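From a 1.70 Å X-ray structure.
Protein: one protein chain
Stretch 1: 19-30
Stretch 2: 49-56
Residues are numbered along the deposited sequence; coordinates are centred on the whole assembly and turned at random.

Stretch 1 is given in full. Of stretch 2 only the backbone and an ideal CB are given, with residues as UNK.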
# COMPACT_ATOMS: atom_id res chain seq x y z
N ASP A 19 7.53 22.20 -4.43
CA ASP A 19 7.19 22.94 -5.68
C ASP A 19 8.48 23.12 -6.47
O ASP A 19 9.57 23.02 -5.87
CB ASP A 19 6.54 24.29 -5.38
CG ASP A 19 7.49 25.29 -4.76
OD1 ASP A 19 8.72 25.12 -4.90
OD2 ASP A 19 6.99 26.25 -4.13
N TRP A 20 8.37 23.38 -7.76
CA TRP A 20 9.54 23.68 -8.62
C TRP A 20 9.50 25.15 -9.03
O TRP A 20 9.64 25.44 -10.22
CB TRP A 20 9.60 22.74 -9.83
CG TRP A 20 10.98 22.64 -10.38
CD1 TRP A 20 11.47 23.27 -11.48
CD2 TRP A 20 12.09 21.93 -9.80
NE1 TRP A 20 12.80 22.99 -11.64
CE2 TRP A 20 13.21 22.16 -10.63
CE3 TRP A 20 12.25 21.13 -8.66
CZ2 TRP A 20 14.46 21.60 -10.36
CZ3 TRP A 20 13.48 20.58 -8.40
CH2 TRP A 20 14.57 20.82 -9.24
N SER A 21 9.33 26.05 -8.06
CA SER A 21 9.52 27.52 -8.23
C SER A 21 11.01 27.81 -8.43
O SER A 21 11.81 26.89 -8.22
CB SER A 21 8.98 28.27 -7.04
OG SER A 21 9.76 27.99 -5.89
N ALA A 22 11.36 29.03 -8.82
CA ALA A 22 12.77 29.47 -8.92
C ALA A 22 13.49 29.08 -7.62
O ALA A 22 14.60 28.53 -7.70
CB ALA A 22 12.85 30.95 -9.18
N ALA A 23 12.87 29.38 -6.48
CA ALA A 23 13.43 29.17 -5.13
C ALA A 23 13.50 27.67 -4.82
O ALA A 23 14.55 27.22 -4.31
CB ALA A 23 12.59 29.90 -4.11
N GLY A 24 12.40 26.94 -5.09
CA GLY A 24 12.30 25.49 -4.85
C GLY A 24 13.38 24.76 -5.63
O GLY A 24 14.04 23.85 -5.07
N ALA A 25 13.57 25.15 -6.89
CA ALA A 25 14.55 24.51 -7.79
C ALA A 25 15.96 24.70 -7.22
O ALA A 25 16.73 23.73 -7.16
CB ALA A 25 14.43 25.08 -9.17
N ARG A 26 16.29 25.92 -6.78
CA ARG A 26 17.65 26.23 -6.27
C ARG A 26 17.89 25.44 -4.97
O ARG A 26 18.98 24.88 -4.82
CB ARG A 26 17.85 27.73 -6.04
CG ARG A 26 19.20 28.06 -5.41
CD ARG A 26 19.46 29.55 -5.27
NE ARG A 26 19.73 30.14 -6.56
CZ ARG A 26 20.93 30.14 -7.14
NH1 ARG A 26 21.99 29.64 -6.52
NH2 ARG A 26 21.08 30.69 -8.33
N LYS A 27 16.88 25.40 -4.09
CA LYS A 27 16.96 24.69 -2.79
C LYS A 27 17.25 23.21 -3.07
O LYS A 27 18.18 22.65 -2.45
CB LYS A 27 15.66 24.89 -2.02
CG LYS A 27 15.63 24.37 -0.60
CD LYS A 27 14.45 24.95 0.14
CE LYS A 27 14.36 24.55 1.59
NZ LYS A 27 13.85 23.16 1.74
N ALA A 28 16.49 22.62 -4.00
CA ALA A 28 16.57 21.17 -4.31
C ALA A 28 17.91 20.87 -5.00
O ALA A 28 18.55 19.87 -4.63
CB ALA A 28 15.40 20.76 -5.16
N ILE A 29 18.32 21.69 -5.96
CA ILE A 29 19.55 21.44 -6.76
C ILE A 29 20.77 21.64 -5.84
O ILE A 29 21.64 20.76 -5.82
CB ILE A 29 19.56 22.29 -8.04
CG1 ILE A 29 18.54 21.74 -9.04
CG2 ILE A 29 20.96 22.38 -8.63
CD1 ILE A 29 18.26 22.63 -10.23
N ALA A 30 20.78 22.70 -5.05
CA ALA A 30 21.87 22.96 -4.07
C ALA A 30 21.92 21.81 -3.06
O ALA A 30 23.03 21.35 -2.74
CB ALA A 30 21.67 24.31 -3.41
N UNK A 49 4.76 24.01 -15.96
CA UNK A 49 4.92 24.86 -14.76
C UNK A 49 6.40 25.21 -14.56
O UNK A 49 6.69 26.15 -13.79
CB UNK A 49 4.37 24.16 -13.52
N UNK A 50 7.30 24.48 -15.20
CA UNK A 50 8.77 24.55 -14.92
C UNK A 50 9.40 25.64 -15.80
O UNK A 50 9.15 25.65 -17.01
CB UNK A 50 9.45 23.20 -15.18
N UNK A 51 10.18 26.54 -15.19
CA UNK A 51 11.03 27.51 -15.92
C UNK A 51 12.30 26.77 -16.35
O UNK A 51 13.22 26.63 -15.54
CB UNK A 51 11.37 28.73 -15.06
N UNK A 52 12.31 26.27 -17.58
CA UNK A 52 13.35 25.33 -18.07
C UNK A 52 14.71 26.03 -18.14
O UNK A 52 15.69 25.45 -17.67
CB UNK A 52 12.98 24.78 -19.45
N UNK A 53 14.77 27.24 -18.68
CA UNK A 53 16.04 27.99 -18.83
C UNK A 53 16.67 28.22 -17.45
O UNK A 53 17.90 28.01 -17.30
CB UNK A 53 15.80 29.33 -19.53
N UNK A 54 15.87 28.60 -16.46
CA UNK A 54 16.36 28.89 -15.09
C UNK A 54 16.89 27.59 -14.48
O UNK A 54 17.99 27.61 -13.91
CB UNK A 54 15.25 29.49 -14.22
N UNK A 55 16.18 26.48 -14.67
CA UNK A 55 16.58 25.16 -14.12
C UNK A 55 17.90 24.74 -14.77
O UNK A 55 18.79 24.28 -14.05
CB UNK A 55 15.50 24.10 -14.36
N UNK A 56 18.01 24.89 -16.09
CA UNK A 56 19.26 24.58 -16.83
C UNK A 56 20.44 25.36 -16.21
O UNK A 56 21.48 24.74 -15.94
CB UNK A 56 19.11 24.93 -18.31

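Position 49 has a CA-to-CB bond running sideways to stretch 1, and no atom of that stretch lies within 5.5 Å of its ideal CB. The geometry sets no demand, and many side chains would do, polar ones included. The residue is Gln 49, whose end leads away.

At position 50 the backbone is extended (phi/psi -89/130) and its CA lies 6.4 Å from the CA of Trp 20. The bond to CB again runs sideways, but the ideal CB is 4.2 Å from Trp 20 CD1, so a side chain of moderate length could reach the indole; Val, Ile, Leu or Met would suit. The deposited Ile 50, with chi1 and chi2 both t, brings CD1 to 3.5 Å from Trp 20 CD1, an apolar contact made obliquely to the ring.

Position 51 immediately precedes a helix, and its CB has nothing of stretch 1 within 5.5 Å. Free amides at a helix start favour Ser, Thr, Asp or Asn as N-cap. It is Asp 51, whose OD1 accepts from the backbone N of position 54 at 3.2 Å (N-H...acceptor angle 164°).

Positions 52 and 53 are helical and find no partner in stretch 1; at 52 the CB points away, and at 53 it is out of reach. They are Val 52 and Ala 53.

Position 54 points toward stretch 1, yet its ideal CB has no neighbour there within 5.5 Å. Its CA is 7.2 Å from that of Ala 22, whose small methyl leaves a gap to be bridged by a longer apolar chain, such as Leu or Met. Leu 54 fills the role: its CD1 lies 3.6 Å from Ala 22 CB.

Position 55 is the most constrained. Its CB runs sideways, but the ideal CB sits 4.0 Å from Trp 20 NE1, a donor, and 5.2 Å from Ile 29 CD1. A short acceptor is called for, with Ser or Thr the natural candidates; a methyl branch could also meet Ile 29. Thr 55, chi1 m, accepts from Trp 20 NE1 through OG1 at 2.9 Å and 162°, near the plane of the ring, and the same OG1 donates to Asp 51 O at 3.1 Å. Its CG2 lies 4.3 Å from Ile 29 CD1.

At position 56 CB points away, which suits a long polar chain among others; Lys 56 stays clear of stretch 1.

Stretch 2 (49-56) QIDVALTK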
# COMPACT_ATOMS: atom_id res chain seq x y z
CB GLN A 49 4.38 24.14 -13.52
CG GLN A 49 3.83 25.07 -12.46
CD GLN A 49 2.65 25.87 -12.94
OE1 GLN A 49 1.62 25.96 -12.27
NE2 GLN A 49 2.78 26.46 -14.12
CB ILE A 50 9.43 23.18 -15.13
CG1 ILE A 50 10.94 23.26 -14.97
CG2 ILE A 50 9.07 22.58 -16.47
CD1 ILE A 50 11.58 21.91 -14.72
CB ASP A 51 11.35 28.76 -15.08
CG ASP A 51 12.12 29.83 -15.84
OD1 ASP A 51 12.79 29.49 -16.85
OD2 ASP A 51 12.08 31.00 -15.41
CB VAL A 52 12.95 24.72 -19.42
CG1 VAL A 52 14.05 23.80 -19.93
CG2 VAL A 52 11.62 24.00 -19.32
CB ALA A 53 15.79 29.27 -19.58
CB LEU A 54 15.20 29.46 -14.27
CG LEU A 54 15.54 29.92 -12.86
CD1 LEU A 54 14.56 30.98 -12.40
CD2 LEU A 54 15.53 28.75 -11.89
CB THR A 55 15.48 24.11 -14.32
OG1 THR A 55 14.34 24.53 -13.57
CG2 THR A 55 15.90 22.72 -13.87
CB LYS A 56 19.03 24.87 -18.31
CG LYS A 56 20.26 24.70 -19.19
CD LYS A 56 21.14 23.57 -18.76
CE LYS A 56 20.80 22.25 -19.42
NZ LYS A 56 22.04 21.54 -19.83
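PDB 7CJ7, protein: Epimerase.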